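Probable Thioesterase (Bartonella henselae, PDB 3HM0) probably hydrolyses acyl-CoA or related thioesters, as a four-chain hotdog-fold member of the thioesterase superfamily. Local coordinates at residues M97-R103 and M137-V143; L110-R116 and M127-H133; G87-F91 and N149-R155. All blocks are in the same frame, centred on the assembly; numbering follows the deposited sequence.

Contact 1: M97-R103 and M137-V143; sequences MEINFSR and MLVTAKV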
loop_
_atom_site.group_PDB
_atom_site.type_symbol
_atom_site.label_atom_id
_atom_site.label_comp_id
_atom_site.label_asym_id
_atom_site.label_seq_id
_atom_site.Cartn_x
_atom_site.Cartn_y
_atom_site.Cartn_z
ATOM N N MET A 97 8.435 2.697 17.143
ATOM C CA MET A 97 8.093 3.945 16.499
ATOM C C MET A 97 7.012 4.679 17.326
ATOM O O MET A 97 6.082 4.052 17.821
ATOM C CB MET A 97 7.620 3.636 15.090
ATOM C CG MET A 97 7.514 4.828 14.202
ATOM S SD MET A 97 7.244 4.385 12.457
ATOM C CE MET A 97 7.650 5.988 11.736
ATOM N N GLU A 98 7.173 5.991 17.483
ATOM C CA GLU A 98 6.180 6.868 18.090
ATOM C C GLU A 98 5.770 7.907 17.094
ATOM O O GLU A 98 6.610 8.694 16.648
ATOM C CB GLU A 98 6.748 7.627 19.295
ATOM C CG GLU A 98 6.207 7.147 20.639
ATOM C CD GLU A 98 5.606 8.271 21.492
ATOM O OE1 GLU A 98 6.266 9.335 21.653
ATOM O OE2 GLU A 98 4.474 8.076 22.013
ATOM N N ILE A 99 4.482 7.954 16.766
ATOM C CA ILE A 99 3.987 8.978 15.836
ATOM C C ILE A 99 2.925 9.878 16.453
ATOM O O ILE A 99 2.000 9.431 17.134
ATOM C CB ILE A 99 3.435 8.372 14.518
ATOM C CG1 ILE A 99 4.335 7.246 14.025
ATOM C CG2 ILE A 99 3.260 9.451 13.439
ATOM C CD1 ILE A 99 3.992 5.897 14.627
ATOM N N ASN A 100 3.084 11.160 16.180
ATOM C CA ASN A 100 2.085 12.144 16.526
ATOM C C ASN A 100 1.451 12.728 15.270
ATOM O O ASN A 100 2.153 13.323 14.447
ATOM C CB ASN A 100 2.718 13.258 17.374
ATOM C CG ASN A 100 1.682 14.248 17.898
ATOM O OD1 ASN A 100 0.595 13.852 18.345
ATOM N ND2 ASN A 100 2.014 15.543 17.845
ATOM N N PHE A 101 0.139 12.565 15.120
ATOM C CA PHE A 101 -0.579 13.125 13.960
ATOM C C PHE A 101 -1.306 14.433 14.292
ATOM O O PHE A 101 -2.457 14.407 14.737
ATOM C CB PHE A 101 -1.569 12.106 13.382
ATOM C CG PHE A 101 -0.951 10.746 13.046
ATOM C CD1 PHE A 101 -0.503 10.467 11.763
ATOM C CD2 PHE A 101 -0.851 9.749 14.005
ATOM C CE1 PHE A 101 0.051 9.221 11.465
ATOM C CE2 PHE A 101 -0.313 8.510 13.695
ATOM C CZ PHE A 101 0.129 8.239 12.426
ATOM N N SER A 102 -0.650 15.570 14.070
ATOM C CA SER A 102 -1.215 16.861 14.483
ATOM C C SER A 102 -2.151 17.482 13.462
ATOM O O SER A 102 -3.232 17.926 13.807
ATOM C CB SER A 102 -0.117 17.892 14.794
ATOM O OG SER A 102 0.929 17.320 15.543
ATOM N N ARG A 103 -1.695 17.557 12.218
ATOM C CA ARG A 103 -2.392 18.268 11.182
ATOM C C ARG A 103 -2.351 17.420 9.936
ATOM O O ARG A 103 -1.403 16.644 9.743
ATOM C CB ARG A 103 -1.682 19.566 10.898
ATOM C CG ARG A 103 -1.872 20.642 11.950
ATOM C CD ARG A 103 -1.461 21.997 11.370
ATOM N NE ARG A 103 -1.365 23.021 12.405
ATOM C CZ ARG A 103 -0.427 23.072 13.359
ATOM N NH1 ARG A 103 0.537 22.140 13.455
ATOM N NH2 ARG A 103 -0.455 24.075 14.239
ATOM N N MET A 137 3.739 22.228 10.733
ATOM C CA MET A 137 4.065 20.886 11.201
ATOM C C MET A 137 2.825 19.998 11.175
ATOM O O MET A 137 1.803 20.357 11.740
ATOM C CB MET A 137 4.635 20.955 12.610
ATOM C CG MET A 137 5.073 19.619 13.141
ATOM S SD MET A 137 6.427 18.976 12.188
ATOM C CE MET A 137 7.810 19.883 12.897
ATOM N N LEU A 138 2.925 18.846 10.512
ATOM C CA LEU A 138 1.791 17.925 10.365
ATOM C C LEU A 138 1.924 16.672 11.239
ATOM O O LEU A 138 1.018 16.349 12.027
ATOM C CB LEU A 138 1.556 17.553 8.895
ATOM C CG LEU A 138 1.559 18.699 7.870
ATOM C CD1 LEU A 138 1.783 18.195 6.453
ATOM C CD2 LEU A 138 0.317 19.565 7.945
ATOM N N VAL A 139 3.060 15.995 11.124
ATOM C CA VAL A 139 3.255 14.720 11.767
ATOM C C VAL A 139 4.692 14.692 12.271
ATOM O O VAL A 139 5.568 15.263 11.635
ATOM C CB VAL A 139 3.039 13.544 10.749
ATOM C CG1 VAL A 139 3.264 12.195 11.422
ATOM C CG2 VAL A 139 1.654 13.591 10.129
ATOM N N THR A 140 4.935 14.052 13.412
ATOM C CA THR A 140 6.299 13.961 13.969
ATOM C C THR A 140 6.532 12.535 14.438
ATOM O O THR A 140 5.580 11.871 14.833
ATOM C CB THR A 140 6.490 14.838 15.229
ATOM O OG1 THR A 140 5.692 14.296 16.284
ATOM C CG2 THR A 140 6.115 16.293 14.989
ATOM N N ALA A 141 7.777 12.067 14.436
ATOM C CA ALA A 141 8.021 10.682 14.824
ATOM C C ALA A 141 9.398 10.398 15.438
ATOM O O ALA A 141 10.410 11.014 15.050
ATOM C CB ALA A 141 7.755 9.741 13.645
ATOM N N LYS A 142 9.415 9.466 16.394
ATOM C CA LYS A 142 10.641 8.935 16.956
ATOM C C LYS A 142 10.717 7.482 16.561
ATOM O O LYS A 142 9.780 6.717 16.766
ATOM C CB LYS A 142 10.687 9.074 18.485
ATOM C CG LYS A 142 11.249 10.413 19.016
ATOM C CD LYS A 142 10.166 11.505 19.127
ATOM C CE LYS A 142 10.742 12.932 18.931
ATOM N NZ LYS A 142 9.765 13.887 18.253
ATOM N N VAL A 143 11.836 7.108 15.955
ATOM C CA VAL A 143 11.946 5.792 15.369
ATOM C C VAL A 143 13.196 5.129 15.897
ATOM O O VAL A 143 14.252 5.754 15.973
ATOM C CB VAL A 143 12.034 5.877 13.837
ATOM C CG1 VAL A 143 11.652 4.577 13.247
ATOM C CG2 VAL A 143 11.107 6.961 13.294
#
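Ile-99 and Val-139 point the same way from neighbouring antiparallel strands and touch flank to flank, methyl CG2 of Ile-99 lying 3.4 Å from CG1 of Val-139. The contact is diagonal, since Ile-99 is paired with Ala-141 and Val-139 with Phe-101; both methyls stand anti to their own backbone N. The same Ile-99 CG2 sits over one face of the Phe-101 ring, offset toward its rim, while CG2 of Val-139 comes up to CD1 of that ring obliquely at 4.1 Å. Farther along, the extended chain of Met-97 (chi1 -167°) brings CE to 3.9 Å from Val-143 CG2. This apolar face is covered by the 58-72 helix through Tyr-59, Leu-60 and Phe-63, the sheet-around-helix arrangement of the hotdog fold. On the other face Asn-100 and Thr-140 run side by side, with CB of Asn-100 3.3 Å from OG1 of Thr-140; Glu-98 there turns its OE2 to His-96 of the second subunit, whose strand extends the sheet. Backbone register runs unbroken from Met-97 with Val-143 to Phe-101 with Val-139, Glu-98 with Lys-142 and Asn-100 with Thr-140 being the hydrogen-bonded pairs. Beyond it Leu-138 O takes both Ser-102 N, at 2.8 Å, and Arg-103 N, at 3.0 Å; Leu-138 and Val-139 form a classic beta bulge against Ile-131 of the neighbouring strand 124-133. The extended Arg-103 chain delivers NH1 to Met-137 O at 2.8 Å, the oxygen lying 17° out of the guanidinium plane.

Contact 2: L110-R116 and M127-H133; sequences LLTIKTR and MEQYILH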
loop_
_atom_site.group_PDB
_atom_site.type_symbol
_atom_site.label_atom_id
_atom_site.label_comp_id
_atom_site.label_asym_id
_atom_site.label_seq_id
_atom_site.Cartn_x
_atom_site.Cartn_y
_atom_site.Cartn_z
ATOM N N LEU A 110 2.826 19.665 -1.229
ATOM C CA LEU A 110 4.235 19.369 -1.324
ATOM C C LEU A 110 4.784 19.258 0.087
ATOM O O LEU A 110 4.726 20.222 0.865
ATOM C CB LEU A 110 4.960 20.449 -2.103
ATOM C CG LEU A 110 6.433 20.153 -2.387
ATOM C CD1 LEU A 110 6.667 18.726 -2.905
ATOM C CD2 LEU A 110 6.950 21.194 -3.392
ATOM N N LEU A 111 5.290 18.069 0.417
ATOM C CA LEU A 111 5.740 17.781 1.777
ATOM C C LEU A 111 7.257 17.918 1.924
ATOM O O LEU A 111 8.012 17.550 1.020
ATOM C CB LEU A 111 5.279 16.377 2.240
ATOM C CG LEU A 111 3.786 15.995 2.247
ATOM C CD1 LEU A 111 3.603 14.580 2.740
ATOM C CD2 LEU A 111 2.949 16.954 3.084
ATOM N N THR A 112 7.675 18.466 3.066
ATOM C CA THR A 112 9.070 18.499 3.491
ATOM C C THR A 112 9.229 17.473 4.610
ATOM O O THR A 112 8.482 17.502 5.602
ATOM C CB THR A 112 9.451 19.900 4.009
ATOM O OG1 THR A 112 9.110 20.878 3.024
ATOM C CG2 THR A 112 10.925 19.996 4.340
ATOM N N ILE A 113 10.170 16.549 4.419
ATOM C CA ILE A 113 10.437 15.496 5.375
ATOM C C ILE A 113 11.805 15.749 6.010
ATOM O O ILE A 113 12.808 15.818 5.310
ATOM C CB ILE A 113 10.404 14.089 4.713
ATOM C CG1 ILE A 113 9.105 13.877 3.925
ATOM C CG2 ILE A 113 10.576 12.975 5.768
ATOM C CD1 ILE A 113 9.224 12.835 2.812
ATOM N N LYS A 114 11.835 15.886 7.334
ATOM C CA LYS A 114 13.076 16.173 8.054
ATOM C C LYS A 114 13.541 14.986 8.891
ATOM O O LYS A 114 12.796 14.442 9.699
ATOM C CB LYS A 114 12.945 17.443 8.888
ATOM C CG LYS A 114 12.671 18.657 8.023
ATOM C CD LYS A 114 12.069 19.818 8.778
ATOM C CE LYS A 114 13.133 20.814 9.203
ATOM N NZ LYS A 114 13.786 21.477 8.016
ATOM N N THR A 115 14.790 14.591 8.675
ATOM C CA THR A 115 15.320 13.383 9.264
ATOM C C THR A 115 16.730 13.647 9.771
ATOM O O THR A 115 17.534 14.298 9.091
ATOM C CB THR A 115 15.348 12.246 8.219
ATOM O OG1 THR A 115 14.040 12.061 7.665
ATOM C CG2 THR A 115 15.804 10.956 8.830
ATOM N N ARG A 116 17.012 13.169 10.976
ATOM C CA ARG A 116 18.379 13.099 11.450
ATOM C C ARG A 116 18.505 11.940 12.428
ATOM O O ARG A 116 17.519 11.539 13.044
ATOM C CB ARG A 116 18.806 14.412 12.102
ATOM C CG ARG A 116 18.133 14.689 13.438
ATOM C CD ARG A 116 18.784 15.862 14.124
ATOM N NE ARG A 116 18.043 16.347 15.297
ATOM C CZ ARG A 116 18.472 17.332 16.088
ATOM N NH1 ARG A 116 19.629 17.937 15.840
ATOM N NH2 ARG A 116 17.747 17.719 17.127
ATOM N N MET A 127 16.107 7.779 15.332
ATOM C CA MET A 127 15.838 8.899 14.448
ATOM C C MET A 127 14.662 9.777 14.889
ATOM O O MET A 127 13.669 9.290 15.466
ATOM C CB MET A 127 15.653 8.408 13.005
ATOM C CG MET A 127 16.932 8.383 12.190
ATOM S SD MET A 127 16.737 7.444 10.657
ATOM C CE MET A 127 18.012 8.115 9.603
ATOM N N GLU A 128 14.789 11.072 14.620
ATOM C CA GLU A 128 13.709 12.020 14.843
ATOM C C GLU A 128 13.295 12.533 13.485
ATOM O O GLU A 128 14.087 13.188 12.799
ATOM C CB GLU A 128 14.163 13.208 15.695
ATOM C CG GLU A 128 14.172 12.969 17.201
ATOM C CD GLU A 128 14.835 14.127 17.987
ATOM O OE1 GLU A 128 15.001 15.250 17.425
ATOM O OE2 GLU A 128 15.186 13.898 19.172
ATOM N N GLN A 129 12.046 12.263 13.102
ATOM C CA GLN A 129 11.559 12.672 11.784
ATOM C C GLN A 129 10.386 13.604 11.905
ATOM O O GLN A 129 9.599 13.464 12.829
ATOM C CB GLN A 129 11.210 11.453 10.935
ATOM C CG GLN A 129 12.366 10.501 10.748
ATOM C CD GLN A 129 12.130 9.531 9.625
ATOM O OE1 GLN A 129 11.683 8.401 9.863
ATOM N NE2 GLN A 129 12.418 9.961 8.384
ATOM N N TYR A 130 10.278 14.546 10.968
ATOM C CA TYR A 130 9.193 15.517 10.928
ATOM C C TYR A 130 8.602 15.656 9.516
ATOM O O TYR A 130 9.315 15.551 8.508
ATOM C CB TYR A 130 9.670 16.893 11.444
ATOM C CG TYR A 130 10.198 16.875 12.873
ATOM C CD1 TYR A 130 9.335 16.983 13.960
ATOM C CD2 TYR A 130 11.560 16.725 13.133
ATOM C CE1 TYR A 130 9.813 16.940 15.269
ATOM C CE2 TYR A 130 12.052 16.683 14.439
ATOM C CZ TYR A 130 11.173 16.795 15.505
ATOM O OH TYR A 130 11.660 16.750 16.804
ATOM N N ILE A 131 7.295 15.900 9.445
ATOM C CA ILE A 131 6.656 16.175 8.173
ATOM C C ILE A 131 5.928 17.506 8.220
ATOM O O ILE A 131 4.996 17.687 8.994
ATOM C CB ILE A 131 5.732 15.019 7.695
ATOM C CG1 ILE A 131 6.575 13.767 7.392
ATOM C CG2 ILE A 131 4.942 15.447 6.446
ATOM C CD1 ILE A 131 5.804 12.531 7.099
ATOM N N LEU A 132 6.373 18.440 7.382
ATOM C CA LEU A 132 5.734 19.749 7.286
ATOM C C LEU A 132 5.173 19.982 5.897
ATOM O O LEU A 132 5.666 19.426 4.901
ATOM C CB LEU A 132 6.727 20.885 7.584
ATOM C CG LEU A 132 7.457 20.831 8.918
ATOM C CD1 LEU A 132 8.688 19.979 8.789
ATOM C CD2 LEU A 132 7.807 22.253 9.382
ATOM N N HIS A 133 4.141 20.814 5.854
ATOM C CA HIS A 133 3.735 21.440 4.635
ATOM C C HIS A 133 4.030 22.940 4.750
ATOM O O HIS A 133 3.328 23.664 5.460
ATOM C CB HIS A 133 2.263 21.188 4.357
ATOM C CG HIS A 133 1.772 21.906 3.149
ATOM N ND1 HIS A 133 0.655 22.712 3.166
ATOM C CD2 HIS A 133 2.275 21.983 1.892
ATOM C CE1 HIS A 133 0.476 23.237 1.966
ATOM N NE2 HIS A 133 1.444 22.808 1.173
HETATM O O HOH W 1 2.283 22.494 -1.439
#
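The side-chain amide of Gln-129 reaches Thr-115 with its nitrogen: NE2 gives a hydrogen bond to OG1 at 2.7 Å, with an N-H...O angle of 153° and the hydroxyl slightly out of the amide plane. Thr-115 holds OG1 beside its backbone N (chi1 -55°), where the extended Gln-129 chain lying alongside can meet it. The same NE2 also bonds to Phe-63 O, and OE1 takes Arg-67 NH1, so a buried amide is satisfied at both ends and its rotation is fixed by Thr-115 together with these two groups of the 58-72 helix. Next to it, CE of Met-127 crosses to Thr-115 CG2 at 3.7 Å. Ile-131 continues this helix-facing side, its CG2 4.0 Å from CD1 of Leu-111. On the other face the bent Lys-114 chain lays CD against Leu-132 CD1 at 3.4 Å before NZ goes on to a salt bridge with Asp-38. Arg-116 and Glu-128 run in the same direction, but NH2 to OE1 is a long salt bridge of 3.7 Å, with the two planes 64° apart; NH1 of Arg-116 is held instead by Asn-34 O. At the far end the His-133 ring meets Leu-110 O edge-on through CD2 at 3.2 Å, and a water in the ring plane joins His-133 NE2 to Leu-110 N. Paired backbone bonds link Thr-112 with Leu-132 and Lys-114 with Tyr-130, and the two strands are the arms of an antiparallel beta hairpin (110-120 and 124-133), central in a hotdog sheet that curves round its long helix.

Contact 3: G87-F91 and N149-R155; sequences GEKLF and NEEGKPR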
loop_
_atom_site.group_PDB
_atom_site.type_symbol
_atom_site.label_atom_id
_atom_site.label_comp_id
_atom_site.label_asym_id
_atom_site.label_seq_id
_atom_site.Cartn_x
_atom_site.Cartn_y
_atom_site.Cartn_z
ATOM N N GLY A 87 29.380 -9.725 3.797
ATOM C CA GLY A 87 29.610 -11.080 4.303
ATOM C C GLY A 87 28.322 -11.874 4.410
ATOM O O GLY A 87 28.293 -13.074 4.109
ATOM N N GLU A 88 27.262 -11.195 4.847
ATOM C CA GLU A 88 25.893 -11.716 4.801
ATOM C C GLU A 88 24.935 -10.599 4.380
ATOM O O GLU A 88 25.294 -9.422 4.407
ATOM C CB GLU A 88 25.474 -12.320 6.154
ATOM C CG GLU A 88 26.088 -11.638 7.373
ATOM C CD GLU A 88 25.433 -12.038 8.698
ATOM O OE1 GLU A 88 24.754 -13.095 8.772
ATOM O OE2 GLU A 88 25.620 -11.282 9.670
ATOM N N LYS A 89 23.718 -10.970 3.995
ATOM C CA LYS A 89 22.708 -9.987 3.636
ATOM C C LYS A 89 22.158 -9.334 4.896
ATOM O O LYS A 89 21.991 -9.989 5.923
ATOM C CB LYS A 89 21.590 -10.632 2.837
ATOM C CG LYS A 89 22.079 -11.429 1.656
ATOM C CD LYS A 89 20.921 -11.890 0.801
ATOM C CE LYS A 89 21.403 -12.409 -0.532
ATOM N NZ LYS A 89 20.415 -13.405 -1.035
ATOM N N LEU A 90 21.896 -8.036 4.816
ATOM C CA LEU A 90 21.568 -7.247 5.995
ATOM C C LEU A 90 20.437 -6.297 5.693
ATOM O O LEU A 90 20.387 -5.731 4.611
ATOM C CB LEU A 90 22.803 -6.473 6.505
ATOM C CG LEU A 90 23.947 -7.334 7.066
ATOM C CD1 LEU A 90 25.233 -6.527 7.270
ATOM C CD2 LEU A 90 23.523 -8.069 8.358
ATOM N N PHE A 91 19.528 -6.128 6.648
ATOM C CA PHE A 91 18.353 -5.293 6.446
ATOM C C PHE A 91 18.118 -4.456 7.673
ATOM O O PHE A 91 18.288 -4.921 8.786
ATOM C CB PHE A 91 17.087 -6.128 6.186
ATOM C CG PHE A 91 17.196 -7.108 5.041
ATOM C CD1 PHE A 91 16.839 -6.734 3.747
ATOM C CD2 PHE A 91 17.622 -8.408 5.266
ATOM C CE1 PHE A 91 16.919 -7.639 2.678
ATOM C CE2 PHE A 91 17.717 -9.327 4.217
ATOM C CZ PHE A 91 17.362 -8.942 2.913
ATOM N N ASN A 149 20.124 -9.804 9.885
ATOM C CA ASN A 149 20.435 -10.645 8.738
ATOM C C ASN A 149 19.233 -11.450 8.246
ATOM O O ASN A 149 18.161 -11.415 8.850
ATOM C CB ASN A 149 21.638 -11.534 9.025
ATOM C CG ASN A 149 21.321 -12.691 9.962
ATOM O OD1 ASN A 149 20.212 -12.804 10.504
ATOM N ND2 ASN A 149 22.306 -13.563 10.157
ATOM N N GLU A 150 19.426 -12.174 7.151
ATOM C CA GLU A 150 18.361 -12.918 6.462
ATOM C C GLU A 150 17.575 -13.845 7.402
ATOM O O GLU A 150 16.422 -14.209 7.130
ATOM C CB GLU A 150 19.011 -13.749 5.364
ATOM C CG GLU A 150 18.319 -13.795 4.026
ATOM C CD GLU A 150 19.080 -14.721 3.080
ATOM O OE1 GLU A 150 20.335 -14.770 3.192
ATOM O OE2 GLU A 150 18.440 -15.417 2.249
ATOM N N GLU A 151 18.221 -14.216 8.509
ATOM C CA GLU A 151 17.660 -15.109 9.516
ATOM C C GLU A 151 17.000 -14.344 10.677
ATOM O O GLU A 151 16.522 -14.951 11.633
ATOM C CB GLU A 151 18.754 -16.046 10.050
ATOM C CG GLU A 151 19.188 -17.146 9.082
ATOM C CD GLU A 151 20.304 -16.720 8.121
ATOM O OE1 GLU A 151 21.142 -15.852 8.482
ATOM O OE2 GLU A 151 20.351 -17.278 6.997
ATOM N N GLY A 152 16.987 -13.018 10.603
ATOM C CA GLY A 152 16.377 -12.210 11.651
ATOM C C GLY A 152 17.227 -12.058 12.900
ATOM O O GLY A 152 16.778 -11.488 13.889
ATOM N N LYS A 153 18.456 -12.556 12.869
ATOM C CA LYS A 153 19.380 -12.338 13.984
ATOM C C LYS A 153 20.003 -10.938 13.894
ATOM O O LYS A 153 20.401 -10.524 12.811
ATOM C CB LYS A 153 20.468 -13.421 14.019
ATOM N N PRO A 154 20.078 -10.208 15.028
ATOM C CA PRO A 154 20.681 -8.871 15.087
ATOM C C PRO A 154 22.178 -8.865 14.809
ATOM O O PRO A 154 22.864 -9.855 15.090
ATOM C CB PRO A 154 20.424 -8.427 16.534
ATOM C CG PRO A 154 20.192 -9.671 17.278
ATOM C CD PRO A 154 19.506 -10.590 16.329
ATOM N N ARG A 155 22.663 -7.747 14.263
ATOM C CA ARG A 155 24.061 -7.570 13.875
ATOM C C ARG A 155 24.497 -6.156 14.206
ATOM O O ARG A 155 23.673 -5.250 14.239
ATOM C CB ARG A 155 24.254 -7.840 12.371
ATOM C CG ARG A 155 24.075 -9.292 11.941
ATOM C CD ARG A 155 25.078 -10.182 12.649
ATOM N NE ARG A 155 25.145 -11.515 12.064
ATOM C CZ ARG A 155 24.724 -12.632 12.654
ATOM N NH1 ARG A 155 24.186 -12.597 13.871
ATOM N NH2 ARG A 155 24.855 -13.792 12.018
#
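Residues 87-91 come out of a loop into the start of a strand, while 149-155 leave the neighbouring strand through a type I turn from Asn-149 to Gly-152. The two backbones draw nearest at Leu-90 and Asn-149, whose CA atoms are 4.5 Å apart, and Lys-89 O receives a CA-H...O contact from Asn-149. Within the turn Gly-152 N bonds back to Asn-149 O, and Asn-149 N is met by Lys-153 O. The side chain of Asn-149 supports the same reversal from inside. Its OD1 accepts Lys-153 N at 3.0 Å, with Glu-151 N adding a weak bond, and its ND2 points across to the other segment. This is the end of the sheet where strand 90-101 begins and strand 136-149 runs out, about 20 Å from the centre of the chain to that of the contact. Glu-88 bridges to the other segment by its carboxylate. Asn-149 ND2 gives its OE1 a nearly straight bond of 2.9 Å (176°), in the plane of the amide and on the syn side of the carboxylate but well out of the carboxylate plane; the two flat groups stand 80° apart. Arg-155 meets the same carboxylate much more nearly coplanar, at 25°: NE is modelled unusually close to OE2 in a salt bridge, so the exact length is doubtful, and NH2 makes a weak bond to OE1. Sharing OE1 between amide and guanidinium would be expected to favour the charged carboxylate, though the nearby carboxylate of Glu-151 would oppose this. A bend at chi2 turns the Arg-155 chain toward Glu-88, and its CG lies 3.8 Å from Leu-90 CD2, which also packs on Asn-149 CB. Beside the turn, the Phe-91 ring presents its edge to Glu-150 CA and meets Phe-50 of the second subunit edge-to-face.

Contacts 1 and 2 are two seams of one antiparallel sheet, their centres 9 Å apart, separated by the seam where strand 124-133 pairs with 136-149: there Ala-141 N lies 2.8 Å from Gln-129 O, while Met-137 CE and Thr-140 CG2 both pack on Tyr-130 CD1. The 58-72 helix touches both, with Phe-63 meeting residues of each. Contact 3 shares strand 90-101 with contact 1 and takes the loop that follows strand 136-149, on the opposite side of the chain's centre, with centres about 29 Å apart and nearest atoms about 12 Å apart. In chain order contact 2 is nested inside the loop closed by contact 1, itself inside that of contact 3. Contacts 1 and 3 both adjoin the second subunit.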